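Local coordinates for protein prophenoloxidase b (Marsupenaeus japonicus, PDB 3WKY) that is the precursor of a haemolymph phenoloxidase, a type 3 copper protein that probably hydroxylates monophenols and oxidises o-diphenols once activated, at residues V245-D250 against I400-H405; H306-G311 against F404-L409. All blocks are in the same frame, centred on the assembly; numbering follows the deposited sequence. Where two conformers were deposited one is given.

How the contacts relate
From the N terminus, the chain leaves helix 218-239 and enters the loop holding 245-250, then forms helix 294-310, whose C-terminal end, with the glycine after it, provides 306-311. Both segments find their partner on helix 391-409. Contact 1 closes a span of 149 residues and contact 2 one of 92. Because 404-409 begins four residues after 400-405 begins, the second loop starts inside the first and ends just past it, so the two cross rather than nest; they share Phe404 and His405. The contact centres are 13 Å apart, and Val403 CG1 packs 3.9 Å from Ile308 CD1. Contact 1 ties a surface loop to the helix, contact 2 a neighbouring helix further along it.

Contact 1 (V245-D250 against I400-H405); sequences VKAFED and IDNVFH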
loop_
_atom_site.group_PDB
_atom_site.type_symbol
_atom_site.label_atom_id
_atom_site.label_comp_id
_atom_site.label_asym_id
_atom_site.label_seq_id
_atom_site.Cartn_x
_atom_site.Cartn_y
_atom_site.Cartn_z
ATOM N N VAL A 245 -23.838 6.128 -12.764
ATOM C CA VAL A 245 -23.224 4.992 -12.067
ATOM C C VAL A 245 -21.921 4.527 -12.737
ATOM O O VAL A 245 -21.782 4.546 -13.963
ATOM C CB VAL A 245 -24.222 3.821 -11.941
ATOM C CG1 VAL A 245 -24.563 3.240 -13.318
ATOM C CG2 VAL A 245 -23.674 2.750 -11.021
ATOM N N LYS A 246 -20.959 4.132 -11.907
ATOM C CA LYS A 246 -19.680 3.637 -12.390
ATOM C C LYS A 246 -19.634 2.119 -12.297
ATOM O O LYS A 246 -19.997 1.543 -11.269
ATOM C CB LYS A 246 -18.544 4.250 -11.568
ATOM C CG LYS A 246 -18.436 5.756 -11.738
ATOM C CD LYS A 246 -17.634 6.394 -10.616
ATOM C CE LYS A 246 -17.723 7.917 -10.681
ATOM N NZ LYS A 246 -17.037 8.571 -9.536
ATOM N N ALA A 247 -19.186 1.473 -13.372
ATOM C CA ALA A 247 -19.111 0.018 -13.402
ATOM C C ALA A 247 -18.172 -0.467 -12.305
ATOM O O ALA A 247 -17.164 0.180 -12.008
ATOM C CB ALA A 247 -18.602 -0.453 -14.738
ATOM N N PHE A 248 -18.504 -1.600 -11.712
ATOM C CA PHE A 248 -17.568 -2.267 -10.807
ATOM C C PHE A 248 -16.808 -3.284 -11.656
ATOM O O PHE A 248 -17.286 -4.407 -11.873
ATOM C CB PHE A 248 -18.296 -2.932 -9.649
ATOM C CG PHE A 248 -17.363 -3.638 -8.683
ATOM C CD1 PHE A 248 -16.316 -2.955 -8.087
ATOM C CD2 PHE A 248 -17.531 -4.979 -8.396
ATOM C CE1 PHE A 248 -15.444 -3.616 -7.194
ATOM C CE2 PHE A 248 -16.667 -5.636 -7.514
ATOM C CZ PHE A 248 -15.623 -4.949 -6.927
ATOM N N GLU A 249 -15.626 -2.873 -12.130
ATOM C CA GLU A 249 -14.849 -3.648 -13.101
ATOM C C GLU A 249 -13.475 -4.061 -12.616
ATOM O O GLU A 249 -12.965 -5.112 -13.010
ATOM C CB GLU A 249 -14.690 -2.856 -14.395
ATOM C CG GLU A 249 -15.946 -2.852 -15.182
ATOM C CD GLU A 249 -15.816 -2.126 -16.503
ATOM O OE1 GLU A 249 -14.857 -1.332 -16.686
ATOM O OE2 GLU A 249 -16.696 -2.364 -17.346
ATOM N N ASP A 250 -12.867 -3.232 -11.775
ATOM C CA ASP A 250 -11.569 -3.587 -11.192
ATOM C C ASP A 250 -11.862 -4.238 -9.857
ATOM O O ASP A 250 -12.097 -3.561 -8.856
ATOM C CB ASP A 250 -10.688 -2.347 -11.010
ATOM C CG ASP A 250 -9.311 -2.678 -10.464
ATOM O OD1 ASP A 250 -9.110 -3.794 -9.933
ATOM O OD2 ASP A 250 -8.422 -1.810 -10.558
ATOM N N ILE A 400 -21.863 -5.175 -16.591
ATOM C CA ILE A 400 -22.495 -6.087 -17.538
ATOM C C ILE A 400 -22.882 -5.345 -18.821
ATOM O O ILE A 400 -22.618 -5.827 -19.937
ATOM C CB ILE A 400 -23.716 -6.793 -16.895
ATOM C CG1 ILE A 400 -23.239 -7.730 -15.768
ATOM C CG2 ILE A 400 -24.494 -7.588 -17.939
ATOM C CD1 ILE A 400 -22.293 -8.847 -16.251
ATOM N N ASP A 401 -23.459 -4.156 -18.683
ATOM C CA ASP A 401 -23.848 -3.407 -19.880
ATOM C C ASP A 401 -22.607 -2.993 -20.681
ATOM O O ASP A 401 -22.646 -2.907 -21.916
ATOM C CB ASP A 401 -24.675 -2.179 -19.516
ATOM C CG ASP A 401 -25.381 -1.581 -20.721
ATOM O OD1 ASP A 401 -26.266 -2.260 -21.286
ATOM O OD2 ASP A 401 -25.054 -0.445 -21.114
ATOM N N ASN A 402 -21.512 -2.717 -19.974
ATOM C CA ASN A 402 -20.243 -2.409 -20.633
ATOM C C ASN A 402 -19.745 -3.561 -21.495
ATOM O O ASN A 402 -19.168 -3.330 -22.559
ATOM C CB ASN A 402 -19.149 -2.044 -19.598
ATOM C CG ASN A 402 -19.278 -0.626 -19.079
ATOM O OD1 ASN A 402 -20.045 0.189 -19.616
ATOM N ND2 ASN A 402 -18.496 -0.310 -18.035
ATOM N N VAL A 403 -19.923 -4.797 -21.028
ATOM C CA VAL A 403 -19.529 -5.954 -21.823
ATOM C C VAL A 403 -20.377 -5.989 -23.094
ATOM O O VAL A 403 -19.864 -6.181 -24.205
ATOM C CB VAL A 403 -19.734 -7.274 -21.067
ATOM C CG1 VAL A 403 -19.268 -8.467 -21.921
ATOM C CG2 VAL A 403 -18.966 -7.258 -19.720
ATOM N N PHE A 404 -21.677 -5.813 -22.923
ATOM C CA PHE A 404 -22.575 -5.825 -24.089
ATOM C C PHE A 404 -22.248 -4.705 -25.082
ATOM O O PHE A 404 -22.255 -4.926 -26.295
ATOM C CB PHE A 404 -24.037 -5.759 -23.639
ATOM C CG PHE A 404 -24.546 -7.048 -23.022
ATOM C CD1 PHE A 404 -24.388 -8.260 -23.682
ATOM C CD2 PHE A 404 -25.170 -7.048 -21.773
ATOM C CE1 PHE A 404 -24.859 -9.455 -23.122
ATOM C CE2 PHE A 404 -25.643 -8.238 -21.212
ATOM C CZ PHE A 404 -25.481 -9.445 -21.891
ATOM N N HIS A 405 -21.948 -3.512 -24.571
ATOM C CA HIS A 405 -21.605 -2.366 -25.433
ATOM C C HIS A 405 -20.263 -2.627 -26.117
ATOM O O HIS A 405 -20.066 -2.257 -27.278
ATOM C CB HIS A 405 -21.564 -1.066 -24.610
ATOM C CG HIS A 405 -21.173 0.147 -25.398
ATOM N ND1 HIS A 405 -21.952 0.658 -26.415
ATOM C CD2 HIS A 405 -20.091 0.959 -25.311
ATOM C CE1 HIS A 405 -21.365 1.727 -26.924
ATOM N NE2 HIS A 405 -20.238 1.936 -26.266
HETATM O O HOH W 1 -18.491 2.717 -16.309
#
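Ala247 and Asn402 mark the closest backbone approach, with CA atoms 7.7 Å apart, so this contact is made by side chains reaching across. Segment 245-250 is irregular loop, whereas 400-405 is helical, with i to i+4 bonds from Phe404 N to Ile400 O and from His405 N to Asp401 O. The one direct hydrogen bond between the segments runs from Asn402 ND2 to Glu249 OE2 at 2.8 Å, with an N-H...O angle of 165°. It holds in one of two modelled conformers of Glu249, so it is doubtful as a permanent link. There it lies in the amide plane but meets the carboxylate from above, 54° out of its plane; the two planes are steeply inclined. The extended Glu249 chain crosses Asn402 at about a right angle, and OE2 also lies 3.3 Å from Asn402 CB.

Helix 391-409 carries His397 of the dicopper-oxygen site, within the copper-binding domain of the hemocyanin family. The loop packs against this helix, with Val245 and Ala247 on Lys398 and Glu249 on Phe399. Arg395 donates through NE to Lys246 O and through NH2 to Ala247 O.

Asn402 CG lies anti to the carbonyl carbon (chi1 -78°), directing ND2 at the loop, where Ala247 CB abuts it at 3.3 Å. A water accepts from Ala247 N at 3.3 Å and, weakly, from Asn402 ND2. Asn402 OD1 accepts from Arg525, which also pairs with Asp401. With an alanine in place of Asn402, the Glu249 carboxylate would probably lose this donor, in the conformer described, and Arg525 one of its acceptors.

Contact 2 (H306-G311 against F404-L409); sequences HGIDVG and FHRYKL
Ile308 and Tyr407 bring the backbones to 5.7 Å between CA atoms, where helix 306-310 runs beside helix 404-409 nearly parallel (19°) with the segment axes 9.3 Å apart. Ile308 fills this narrow place with its CG2 methyl, which rests 3.6 Å from Tyr407 CA and 4.0 Å from Tyr407 CB. The methyl sits at the edge of the Tyr407 ring, near its plane; the phenol extends on to bond Asp325 through OH.

Beside this apolar patch, Arg406 spans the groove to Asp309. Its CG is anti to the backbone N (chi1 -175°) and the chain stays extended to NE, which presents the guanidinium side-on. NH2 makes the straighter, in-plane bond, to the syn lone pair of Asp309 OD2 at 2.8 Å and 171°; NE makes a more bent one to Asp309 OD1 at 3.1 Å. The two planar groups are nearly coplanar, and Tyr305 adds a cation-pi contact to Arg406. Gly311, with positive phi, ends the first helix in a Schellman motif, and Asp309 O accepts from Asn241 of a second subunit.

These unequal paired bonds should restrain rotation of both groups and, with a weak, long ion pair to Arg185 of the second subunit, probably offset the charge of the buried aspartate.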
loop_
_atom_site.group_PDB
_atom_site.type_symbol
_atom_site.label_atom_id
_atom_site.label_comp_id
_atom_site.label_asym_id
_atom_site.label_seq_id
_atom_site.Cartn_x
_atom_site.Cartn_y
_atom_site.Cartn_z
ATOM N N HIS A 306 -11.930 -11.764 -25.339
ATOM C CA HIS A 306 -11.213 -12.251 -26.522
ATOM C C HIS A 306 -12.187 -12.623 -27.644
ATOM O O HIS A 306 -12.015 -12.198 -28.789
ATOM C CB HIS A 306 -10.356 -13.468 -26.193
ATOM C CG HIS A 306 -9.683 -14.071 -27.389
ATOM N ND1 HIS A 306 -8.588 -13.492 -28.000
ATOM C CD2 HIS A 306 -9.947 -15.201 -28.088
ATOM C CE1 HIS A 306 -8.214 -14.237 -29.027
ATOM N NE2 HIS A 306 -9.023 -15.279 -29.103
ATOM N N GLY A 307 -13.189 -13.437 -27.317
ATOM C CA GLY A 307 -14.171 -13.861 -28.309
ATOM C C GLY A 307 -14.890 -12.681 -28.941
ATOM O O GLY A 307 -15.102 -12.633 -30.166
ATOM N N ILE A 308 -15.295 -11.727 -28.113
ATOM C CA ILE A 308 -15.929 -10.521 -28.631
ATOM C C ILE A 308 -14.987 -9.790 -29.586
ATOM O O ILE A 308 -15.385 -9.374 -30.685
ATOM C CB ILE A 308 -16.360 -9.592 -27.480
ATOM C CG1 ILE A 308 -17.583 -10.185 -26.770
ATOM C CG2 ILE A 308 -16.652 -8.180 -28.005
ATOM C CD1 ILE A 308 -17.943 -9.498 -25.440
ATOM N N ASP A 309 -13.731 -9.645 -29.171
ATOM C CA ASP A 309 -12.768 -8.853 -29.937
ATOM C C ASP A 309 -12.390 -9.481 -31.274
ATOM O O ASP A 309 -12.132 -8.753 -32.246
ATOM C CB ASP A 309 -11.504 -8.585 -29.111
ATOM C CG ASP A 309 -11.756 -7.650 -27.926
ATOM O OD1 ASP A 309 -12.831 -7.017 -27.866
ATOM O OD2 ASP A 309 -10.864 -7.548 -27.047
ATOM N N VAL A 310 -12.377 -10.813 -31.344
ATOM C CA VAL A 310 -12.070 -11.489 -32.616
ATOM C C VAL A 310 -13.312 -11.869 -33.420
ATOM O O VAL A 310 -13.195 -12.331 -34.559
ATOM C CB VAL A 310 -11.206 -12.752 -32.437
ATOM C CG1 VAL A 310 -9.877 -12.400 -31.759
ATOM C CG2 VAL A 310 -11.988 -13.840 -31.654
ATOM N N GLY A 311 -14.489 -11.687 -32.828
ATOM C CA GLY A 311 -15.748 -11.893 -33.538
ATOM C C GLY A 311 -16.287 -13.316 -33.591
ATOM O O GLY A 311 -17.134 -13.629 -34.427
ATOM N N PHE A 404 -21.677 -5.813 -22.923
ATOM C CA PHE A 404 -22.575 -5.825 -24.089
ATOM C C PHE A 404 -22.248 -4.705 -25.082
ATOM O O PHE A 404 -22.255 -4.926 -26.295
ATOM C CB PHE A 404 -24.037 -5.759 -23.639
ATOM C CG PHE A 404 -24.546 -7.048 -23.022
ATOM C CD1 PHE A 404 -24.388 -8.260 -23.682
ATOM C CD2 PHE A 404 -25.170 -7.048 -21.773
ATOM C CE1 PHE A 404 -24.859 -9.455 -23.122
ATOM C CE2 PHE A 404 -25.643 -8.238 -21.212
ATOM C CZ PHE A 404 -25.481 -9.445 -21.891
ATOM N N HIS A 405 -21.948 -3.512 -24.571
ATOM C CA HIS A 405 -21.605 -2.366 -25.433
ATOM C C HIS A 405 -20.263 -2.627 -26.117
ATOM O O HIS A 405 -20.066 -2.257 -27.278
ATOM C CB HIS A 405 -21.564 -1.066 -24.610
ATOM C CG HIS A 405 -21.173 0.147 -25.398
ATOM N ND1 HIS A 405 -21.952 0.658 -26.415
ATOM C CD2 HIS A 405 -20.091 0.959 -25.311
ATOM C CE1 HIS A 405 -21.365 1.727 -26.924
ATOM N NE2 HIS A 405 -20.238 1.936 -26.266
ATOM N N ARG A 406 -19.337 -3.273 -25.406
ATOM C CA ARG A 406 -18.077 -3.682 -26.025
ATOM C C ARG A 406 -18.370 -4.519 -27.261
ATOM O O ARG A 406 -17.766 -4.321 -28.324
ATOM C CB ARG A 406 -17.231 -4.512 -25.057
ATOM C CG ARG A 406 -15.836 -4.873 -25.595
ATOM C CD ARG A 406 -15.171 -5.923 -24.682
ATOM N NE ARG A 406 -13.781 -6.193 -25.056
ATOM C CZ ARG A 406 -12.724 -5.750 -24.374
ATOM N NH1 ARG A 406 -12.884 -5.012 -23.276
ATOM N NH2 ARG A 406 -11.501 -6.051 -24.791
ATOM N N TYR A 407 -19.303 -5.455 -27.123
ATOM C CA TYR A 407 -19.678 -6.267 -28.263
ATOM C C TYR A 407 -20.369 -5.398 -29.336
ATOM O O TYR A 407 -20.030 -5.484 -30.529
ATOM C CB TYR A 407 -20.549 -7.472 -27.867
ATOM C CG TYR A 407 -21.209 -8.011 -29.118
ATOM C CD1 TYR A 407 -20.484 -8.780 -30.024
ATOM C CD2 TYR A 407 -22.520 -7.664 -29.446
ATOM C CE1 TYR A 407 -21.077 -9.220 -31.224
ATOM C CE2 TYR A 407 -23.105 -8.100 -30.625
ATOM C CZ TYR A 407 -22.382 -8.875 -31.507
ATOM O OH TYR A 407 -22.966 -9.306 -32.693
ATOM N N LYS A 408 -21.325 -4.564 -28.932
ATOM C CA LYS A 408 -22.027 -3.743 -29.939
ATOM C C LYS A 408 -21.060 -2.914 -30.778
ATOM O O LYS A 408 -21.242 -2.769 -31.986
ATOM C CB LYS A 408 -23.083 -2.833 -29.304
ATOM C CG LYS A 408 -24.301 -3.569 -28.734
ATOM C CD LYS A 408 -25.172 -4.162 -29.856
ATOM C CE LYS A 408 -26.490 -4.724 -29.288
ATOM N NZ LYS A 408 -27.405 -5.184 -30.402
ATOM N N LEU A 409 -20.022 -2.374 -30.142
ATOM C CA LEU A 409 -19.057 -1.544 -30.863
ATOM C C LEU A 409 -18.271 -2.306 -31.939
ATOM O O LEU A 409 -17.717 -1.695 -32.864
ATOM C CB LEU A 409 -18.101 -0.846 -29.884
ATOM C CG LEU A 409 -18.705 0.285 -29.048
ATOM C CD1 LEU A 409 -17.641 0.908 -28.140
ATOM C CD2 LEU A 409 -19.372 1.356 -29.934
#